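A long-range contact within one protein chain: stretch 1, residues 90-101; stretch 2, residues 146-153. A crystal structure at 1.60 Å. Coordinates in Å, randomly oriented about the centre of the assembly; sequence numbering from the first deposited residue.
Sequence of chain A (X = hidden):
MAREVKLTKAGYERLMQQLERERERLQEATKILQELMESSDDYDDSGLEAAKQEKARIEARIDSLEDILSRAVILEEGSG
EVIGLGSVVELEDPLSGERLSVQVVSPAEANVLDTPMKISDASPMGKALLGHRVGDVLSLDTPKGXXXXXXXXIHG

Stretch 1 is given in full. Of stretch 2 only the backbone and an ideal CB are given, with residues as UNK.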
ATOM      1  N   GLU A  90     -12.014   4.783  -5.448  1.00  6.23           N
ATOM      2  CA  GLU A  90     -10.780   4.895  -6.216  1.00  7.60           C
ATOM      3  C   GLU A  90      -9.653   4.691  -5.212  1.00  7.63           C
ATOM      4  O   GLU A  90      -9.619   5.349  -4.171  1.00  9.43           O
ATOM      5  CB  GLU A  90     -10.677   6.273  -6.866  1.00 10.95           C
ATOM      6  CG  GLU A  90     -11.704   6.497  -7.959  1.00 17.06           C
ATOM      7  CD  GLU A  90     -11.634   7.886  -8.550  1.00 22.50           C
ATOM      8  OE1 GLU A  90     -10.514   8.337  -8.878  1.00 24.84           O
ATOM      9  OE2 GLU A  90     -12.698   8.523  -8.694  1.00 26.04           O
ATOM     10  N   LEU A  91      -8.748   3.772  -5.531  1.00  6.69           N
ATOM     11  CA  LEU A  91      -7.628   3.417  -4.663  1.00  7.67           C
ATOM     12  C   LEU A  91      -6.293   3.614  -5.368  1.00  9.06           C
ATOM     13  O   LEU A  91      -6.213   3.556  -6.592  1.00 10.12           O
ATOM     14  CB  LEU A  91      -7.736   1.946  -4.265  1.00  9.74           C
ATOM     15  CG  LEU A  91      -9.042   1.474  -3.617  1.00  8.00           C
ATOM     16  CD1 LEU A  91      -9.102  -0.045  -3.646  1.00 11.71           C
ATOM     17  CD2 LEU A  91      -9.127   2.005  -2.199  1.00  8.93           C
ATOM     18  N   GLU A  92      -5.244   3.843  -4.586  1.00  9.11           N
ATOM     19  CA  GLU A  92      -3.911   4.012  -5.148  1.00 10.20           C
ATOM     20  C   GLU A  92      -2.879   3.366  -4.240  1.00 10.13           C
ATOM     21  O   GLU A  92      -2.807   3.669  -3.051  1.00  9.29           O
ATOM     22  CB  GLU A  92      -3.566   5.492  -5.326  1.00 11.75           C
ATOM     23  CG  GLU A  92      -2.149   5.711  -5.861  1.00 16.44           C
ATOM     24  CD  GLU A  92      -1.751   7.170  -5.892  1.00 19.48           C
ATOM     25  OE1 GLU A  92      -2.228   7.905  -6.784  1.00 21.91           O
ATOM     26  OE2 GLU A  92      -0.966   7.585  -5.013  1.00 22.97           O
ATOM     27  N   ASP A  93      -2.084   2.471  -4.817  1.00 10.85           N
ATOM     28  CA  ASP A  93      -1.032   1.773  -4.093  1.00 12.00           C
ATOM     29  C   ASP A  93       0.053   2.814  -3.797  1.00 11.59           C
ATOM     30  O   ASP A  93       0.629   3.397  -4.714  1.00 11.19           O
ATOM     31  CB  ASP A  93      -0.469   0.652  -4.973  1.00 13.96           C
ATOM     32  CG  ASP A  93       0.520  -0.229  -4.242  1.00 16.33           C
ATOM     33  OD1 ASP A  93       1.350   0.314  -3.487  1.00 17.93           O
ATOM     34  OD2 ASP A  93       0.476  -1.465  -4.434  1.00 20.22           O
ATOM     35  N   PRO A  94       0.330   3.072  -2.511  1.00 11.75           N
ATOM     36  CA  PRO A  94       1.347   4.059  -2.138  1.00 13.38           C
ATOM     37  C   PRO A  94       2.777   3.706  -2.522  1.00 14.19           C
ATOM     38  O   PRO A  94       3.629   4.589  -2.619  1.00 16.59           O
ATOM     39  CB  PRO A  94       1.163   4.190  -0.625  1.00 13.56           C
ATOM     40  CG  PRO A  94       0.664   2.845  -0.225  1.00 14.69           C
ATOM     41  CD  PRO A  94      -0.325   2.514  -1.316  1.00 11.15           C
ATOM     42  N   LEU A  95       3.035   2.423  -2.753  1.00 16.13           N
ATOM     43  CA  LEU A  95       4.378   1.978  -3.113  1.00 18.26           C
ATOM     44  C   LEU A  95       4.632   1.924  -4.620  1.00 20.02           C
ATOM     45  O   LEU A  95       5.745   2.195  -5.073  1.00 20.94           O
ATOM     46  CB  LEU A  95       4.659   0.600  -2.501  1.00 19.59           C
ATOM     47  CG  LEU A  95       4.814   0.490  -0.977  1.00 21.98           C
ATOM     48  CD1 LEU A  95       5.982   1.352  -0.518  1.00 23.58           C
ATOM     49  CD2 LEU A  95       3.535   0.913  -0.280  1.00 24.88           C
ATOM     50  N   SER A  96       3.607   1.585  -5.396  1.00 20.46           N
ATOM     51  CA  SER A  96       3.770   1.482  -6.846  1.00 21.21           C
ATOM     52  C   SER A  96       3.066   2.580  -7.632  1.00 22.39           C
ATOM     53  O   SER A  96       3.399   2.832  -8.792  1.00 23.01           O
ATOM     54  CB  SER A  96       3.261   0.126  -7.332  1.00 21.38           C
ATOM     55  OG  SER A  96       1.847   0.054  -7.230  1.00 18.81           O
ATOM     56  N   GLY A  97       2.090   3.227  -7.005  1.00 20.48           N
ATOM     57  CA  GLY A  97       1.353   4.279  -7.679  1.00 19.11           C
ATOM     58  C   GLY A  97       0.230   3.705  -8.522  1.00 17.56           C
ATOM     59  O   GLY A  97      -0.496   4.440  -9.189  1.00 18.11           O
ATOM     60  N   GLU A  98       0.087   2.384  -8.496  1.00 17.49           N
ATOM     61  CA  GLU A  98      -0.957   1.714  -9.263  1.00 18.46           C
ATOM     62  C   GLU A  98      -2.338   2.187  -8.820  1.00 17.42           C
ATOM     63  O   GLU A  98      -2.614   2.300  -7.627  1.00 17.41           O
ATOM     64  CB  GLU A  98      -0.858   0.198  -9.083  1.00 22.54           C
ATOM     65  CG  GLU A  98      -1.906  -0.590  -9.860  1.00 29.33           C
ATOM     66  CD  GLU A  98      -1.766  -2.090  -9.675  1.00 32.78           C
ATOM     67  OE1 GLU A  98      -0.670  -2.626  -9.952  1.00 35.17           O
ATOM     68  OE2 GLU A  98      -2.752  -2.735  -9.258  1.00 35.66           O
ATOM     69  N   ARG A  99      -3.205   2.456  -9.789  1.00 17.12           N
ATOM     70  CA  ARG A  99      -4.553   2.908  -9.488  1.00 17.13           C
ATOM     71  C   ARG A  99      -5.560   1.819  -9.822  1.00 17.72           C
ATOM     72  O   ARG A  99      -5.459   1.158 -10.854  1.00 19.30           O
ATOM     73  CB  ARG A  99      -4.860   4.190 -10.264  1.00 18.85           C
ATOM     74  CG  ARG A  99      -3.937   5.337  -9.884  1.00 23.44           C
ATOM     75  CD  ARG A  99      -4.206   6.589 -10.693  1.00 27.86           C
ATOM     76  NE  ARG A  99      -3.288   7.667 -10.327  1.00 32.38           N
ATOM     77  CZ  ARG A  99      -3.270   8.863 -10.905  1.00 33.61           C
ATOM     78  NH1 ARG A  99      -4.121   9.142 -11.883  1.00 35.77           N
ATOM     79  NH2 ARG A  99      -2.401   9.783 -10.505  1.00 35.32           N
ATOM     80  N   LEU A 100      -6.524   1.635  -8.926  1.00 15.08           N
ATOM     81  CA  LEU A 100      -7.556   0.621  -9.073  1.00 14.65           C
ATOM     82  C   LEU A 100      -8.861   1.164  -8.514  1.00 13.65           C
ATOM     83  O   LEU A 100      -8.851   1.898  -7.534  1.00 13.11           O
ATOM     84  CB  LEU A 100      -7.161  -0.630  -8.281  1.00 17.36           C
ATOM     85  CG  LEU A 100      -8.240  -1.691  -8.045  1.00 19.37           C
ATOM     86  CD1 LEU A 100      -8.560  -2.383  -9.354  1.00 19.96           C
ATOM     87  CD2 LEU A 100      -7.757  -2.698  -7.016  1.00 20.23           C
ATOM     88  N   SER A 101      -9.980   0.821  -9.137  1.00 12.85           N
ATOM     89  CA  SER A 101     -11.264   1.272  -8.623  1.00 12.31           C
ATOM     90  C   SER A 101     -12.144   0.052  -8.393  1.00 11.04           C
ATOM     91  O   SER A 101     -12.016  -0.968  -9.074  1.00 11.55           O
ATOM     92  CB  SER A 101     -11.945   2.250  -9.588  1.00 12.88           C
ATOM     93  OG  SER A 101     -12.236   1.634 -10.824  1.00 16.42           O
ATOM     94  N   UNK A 146      -2.315  -9.840  -1.601  1.00 20.76           N
ATOM     95  CA  UNK A 146      -2.403  -8.784  -0.598  1.00 20.40           C
ATOM     96  C   UNK A 146      -1.658  -7.536  -1.061  1.00 19.58           C
ATOM     97  O   UNK A 146      -0.485  -7.600  -1.424  1.00 20.50           O
ATOM     98  CB  UNK A 146      -1.843  -9.269   0.741  1.00 20.40           C
ATOM     99  N   UNK A 147      -2.347  -6.400  -1.041  1.00 17.92           N
ATOM    100  CA  UNK A 147      -1.751  -5.137  -1.459  1.00 17.76           C
ATOM    101  C   UNK A 147      -2.238  -4.008  -0.561  1.00 15.83           C
ATOM    102  O   UNK A 147      -3.320  -4.090   0.018  1.00 14.09           O
ATOM    103  CB  UNK A 147      -2.083  -4.839  -2.923  1.00 17.76           C
ATOM    104  N   UNK A 148      -1.433  -2.958  -0.450  1.00 13.90           N
ATOM    105  CA  UNK A 148      -1.791  -1.808   0.371  1.00 12.96           C
ATOM    106  C   UNK A 148      -2.298  -0.687  -0.531  1.00 12.02           C
ATOM    107  O   UNK A 148      -1.683  -0.378  -1.549  1.00 11.99           O
ATOM    108  CB  UNK A 148      -0.598  -1.338   1.206  1.00 12.96           C
ATOM    109  N   UNK A 149      -3.427  -0.089  -0.160  1.00  9.71           N
ATOM    110  CA  UNK A 149      -4.012   0.993  -0.947  1.00 10.50           C
ATOM    111  C   UNK A 149      -4.463   2.170  -0.107  1.00 10.28           C
ATOM    112  O   UNK A 149      -4.931   2.006   1.016  1.00 10.50           O
ATOM    113  CB  UNK A 149      -5.201   0.464  -1.752  1.00 10.50           C
ATOM    114  N   UNK A 150      -4.334   3.359  -0.678  1.00  9.82           N
ATOM    115  CA  UNK A 150      -4.788   4.580  -0.027  1.00  9.15           C
ATOM    116  C   UNK A 150      -6.106   4.904  -0.717  1.00  9.84           C
ATOM    117  O   UNK A 150      -6.209   4.784  -1.937  1.00 10.23           O
ATOM    118  CB  UNK A 150      -3.773   5.720  -0.131  1.00  9.15           C
ATOM    119  N   UNK A 151      -7.116   5.281   0.059  1.00  7.52           N
ATOM    120  CA  UNK A 151      -8.414   5.635  -0.509  1.00  6.86           C
ATOM    121  C   UNK A 151      -8.303   7.054  -1.052  1.00  7.79           C
ATOM    122  O   UNK A 151      -8.073   7.996  -0.302  1.00  6.82           O
ATOM    123  CB  UNK A 151      -9.535   5.520   0.526  1.00  6.86           C
ATOM    124  N   UNK A 152      -8.463   7.198  -2.365  1.00  9.09           N
ATOM    125  CA  UNK A 152      -8.343   8.497  -3.014  1.00 10.12           C
ATOM    126  C   UNK A 152      -9.665   9.226  -3.220  1.00  9.89           C
ATOM    127  O   UNK A 152      -9.729  10.455  -3.104  1.00 11.60           O
ATOM    128  CB  UNK A 152      -7.656   8.320  -4.370  1.00 10.12           C
ATOM    129  N   UNK A 153     -10.716   8.472  -3.522  1.00  8.39           N
ATOM    130  CA  UNK A 153     -12.028   9.059  -3.757  1.00  8.88           C
ATOM    131  C   UNK A 153     -13.138   8.052  -3.491  1.00  7.97           C
ATOM    132  O   UNK A 153     -12.941   6.844  -3.628  1.00  8.20           O
ATOM    133  CB  UNK A 153     -12.127   9.584  -5.191  1.00  8.88           C
TER

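Stretch 2 is a strand antiparallel to strand 90-92; its earlier positions lie beside the turn that follows 92, its later ones pair with 90-92. At position 146 the ideal CB has nothing of stretch 1 within 5.5 Å. Nothing in stretch 1 constrains the choice, and many residues would do; the deposited one is Lys 146, extended as far as chi3, with chi4 p, and without contact here.

At position 147 the CA-to-CB bond points toward stretch 1, and the ideal CB lies 4.5 Å from Asp 93 OD2. The other carboxylate oxygen, Asp 93 OD1, already accepts hydrogen bonds from the backbone of the turn, from Leu 95 N at 2.8 Å and Ser 96 N at 3.2 Å. A donor, preferably a cation, would suit: lysine, arginine, or a shorter polar residue. The deposited residue is Arg 147. Its chain bends, with chi2 at -101° between the usual wells, and brings NH1 to 2.6 Å from Asp 93 OD2 in a salt bridge.

Position 148 points its CB sideways, 4.6 Å from Pro 94 CG and 4.9 Å from Leu 95 CD2. Apolar groups or the aliphatic part of a longer polar chain would fit. The residue is Glu 148, whose OE2 comes within 3.3 Å of Pro 94 CG and 3.4 Å of Leu 95 CD2; that oxygen finds its hydrogen bond elsewhere in the structure.

Position 149 also points sideways, yet its CB is only 3.9 Å from Leu 91 CB, and the side chain of Leu 100 lies farther out on the same side. Such a surface favours a large apolar residue: leucine, methionine or an aromatic. Phe 149 fills it, its CD2 3.7 Å from Leu 91 CB and its CZ 4.0 Å from Leu 100 CD2, while Glu 98 O lies at the ring edge.

The backbone at position 150 pairs with Glu 92 in both directions, N to Glu 92 O at 2.8 Å and O from Glu 92 N at 3.0 Å. Its CB shares a sheet face with the carboxylate of Glu 92, so a long basic or other donor side chain is indicated. Arg 150 supplies it: NH2 forms a salt bridge with Glu 92 OE2 at 3.1 Å, and a water accepts from NE while donating to Glu 92 O and OE2, tying backbone and side chain together.

Position 151 returns to the face of Leu 91, its CB 4.5 Å from Leu 91 CD2. A modest apolar group suffices, and Val 151 places CG2 4.0 Å from Leu 91 CD2.

The register shifts by one between Glu 90 and Leu 91, a beta bulge. Position 152, with phi/psi -95/-36, sits in the bulge and points its CB toward stretch 1. Its N donates to Glu 90 O at 2.8 Å; a compact apolar side chain could rest on Glu 92 CB. Val 152 does so, its CG2 3.7 Å from Glu 92 CB.

Position 153 faces the side chain of Glu 90, with the ideal CB 3.7 Å from Glu 90 OE2. A small residue, or one carrying a donor or a positive charge, could suit; an acidic one would set a second negative charge beside that oxygen. Ala 153 adds just a methyl, while its O accepts from Glu 90 N at 2.9 Å; a weak bond from Ala 153 N to Glu 90 O at 3.4 Å, beside that from 152, marks the bulge.

Stretch 2 (146-153) KREFRVVA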
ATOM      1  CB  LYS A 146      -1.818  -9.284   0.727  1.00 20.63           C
ATOM      2  CG  LYS A 146      -1.952  -8.330   1.905  1.00 24.90           C
ATOM      3  CD  LYS A 146      -1.239  -8.899   3.128  1.00 26.77           C
ATOM      4  CE  LYS A 146      -1.414  -8.019   4.359  1.00 28.86           C
ATOM      5  NZ  LYS A 146      -2.827  -7.986   4.826  1.00 31.59           N
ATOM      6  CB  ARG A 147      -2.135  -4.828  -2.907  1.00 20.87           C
ATOM      7  CG  ARG A 147      -1.625  -5.833  -3.928  1.00 23.68           C
ATOM      8  CD  ARG A 147      -0.392  -5.339  -4.675  1.00 27.53           C
ATOM      9  NE  ARG A 147       0.849  -5.411  -3.903  1.00 29.72           N
ATOM     10  CZ  ARG A 147       1.234  -4.523  -2.989  1.00 31.17           C
ATOM     11  NH1 ARG A 147       0.477  -3.470  -2.709  1.00 29.75           N
ATOM     12  NH2 ARG A 147       2.394  -4.680  -2.365  1.00 31.63           N
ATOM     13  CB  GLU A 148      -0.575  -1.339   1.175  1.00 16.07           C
ATOM     14  CG  GLU A 148      -0.773  -0.027   1.916  1.00 17.00           C
ATOM     15  CD  GLU A 148       0.379   0.300   2.854  1.00 18.93           C
ATOM     16  OE1 GLU A 148       0.294  -0.039   4.053  1.00 22.35           O
ATOM     17  OE2 GLU A 148       1.371   0.888   2.388  1.00 22.04           O
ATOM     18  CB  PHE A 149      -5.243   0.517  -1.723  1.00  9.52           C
ATOM     19  CG  PHE A 149      -4.944  -0.460  -2.815  1.00 13.75           C
ATOM     20  CD1 PHE A 149      -5.052  -1.829  -2.586  1.00 17.11           C
ATOM     21  CD2 PHE A 149      -4.569  -0.015  -4.076  1.00 14.55           C
ATOM     22  CE1 PHE A 149      -4.791  -2.741  -3.603  1.00 19.00           C
ATOM     23  CE2 PHE A 149      -4.305  -0.922  -5.101  1.00 16.84           C
ATOM     24  CZ  PHE A 149      -4.417  -2.286  -4.861  1.00 18.02           C
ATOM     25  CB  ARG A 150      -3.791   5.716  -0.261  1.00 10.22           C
ATOM     26  CG  ARG A 150      -4.241   7.070   0.266  1.00 10.74           C
ATOM     27  CD  ARG A 150      -3.112   8.082   0.150  1.00 11.91           C
ATOM     28  NE  ARG A 150      -2.723   8.301  -1.238  1.00 15.66           N
ATOM     29  CZ  ARG A 150      -3.271   9.215  -2.033  1.00 16.60           C
ATOM     30  NH1 ARG A 150      -4.235  10.002  -1.577  1.00 20.05           N
ATOM     31  NH2 ARG A 150      -2.852   9.341  -3.284  1.00 17.89           N
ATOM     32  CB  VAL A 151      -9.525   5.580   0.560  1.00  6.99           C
ATOM     33  CG1 VAL A 151     -10.862   5.967  -0.055  1.00  7.36           C
ATOM     34  CG2 VAL A 151      -9.598   4.178   1.150  1.00  8.42           C
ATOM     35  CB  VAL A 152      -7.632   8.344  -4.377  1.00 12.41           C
ATOM     36  CG1 VAL A 152      -7.589   9.675  -5.113  1.00 14.00           C
ATOM     37  CG2 VAL A 152      -6.221   7.822  -4.153  1.00 12.03           C
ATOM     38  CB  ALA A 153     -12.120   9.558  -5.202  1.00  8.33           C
TER
HETATM   39  O   HOH W   1      -1.186   6.169  -2.590  1.00 16.43           O
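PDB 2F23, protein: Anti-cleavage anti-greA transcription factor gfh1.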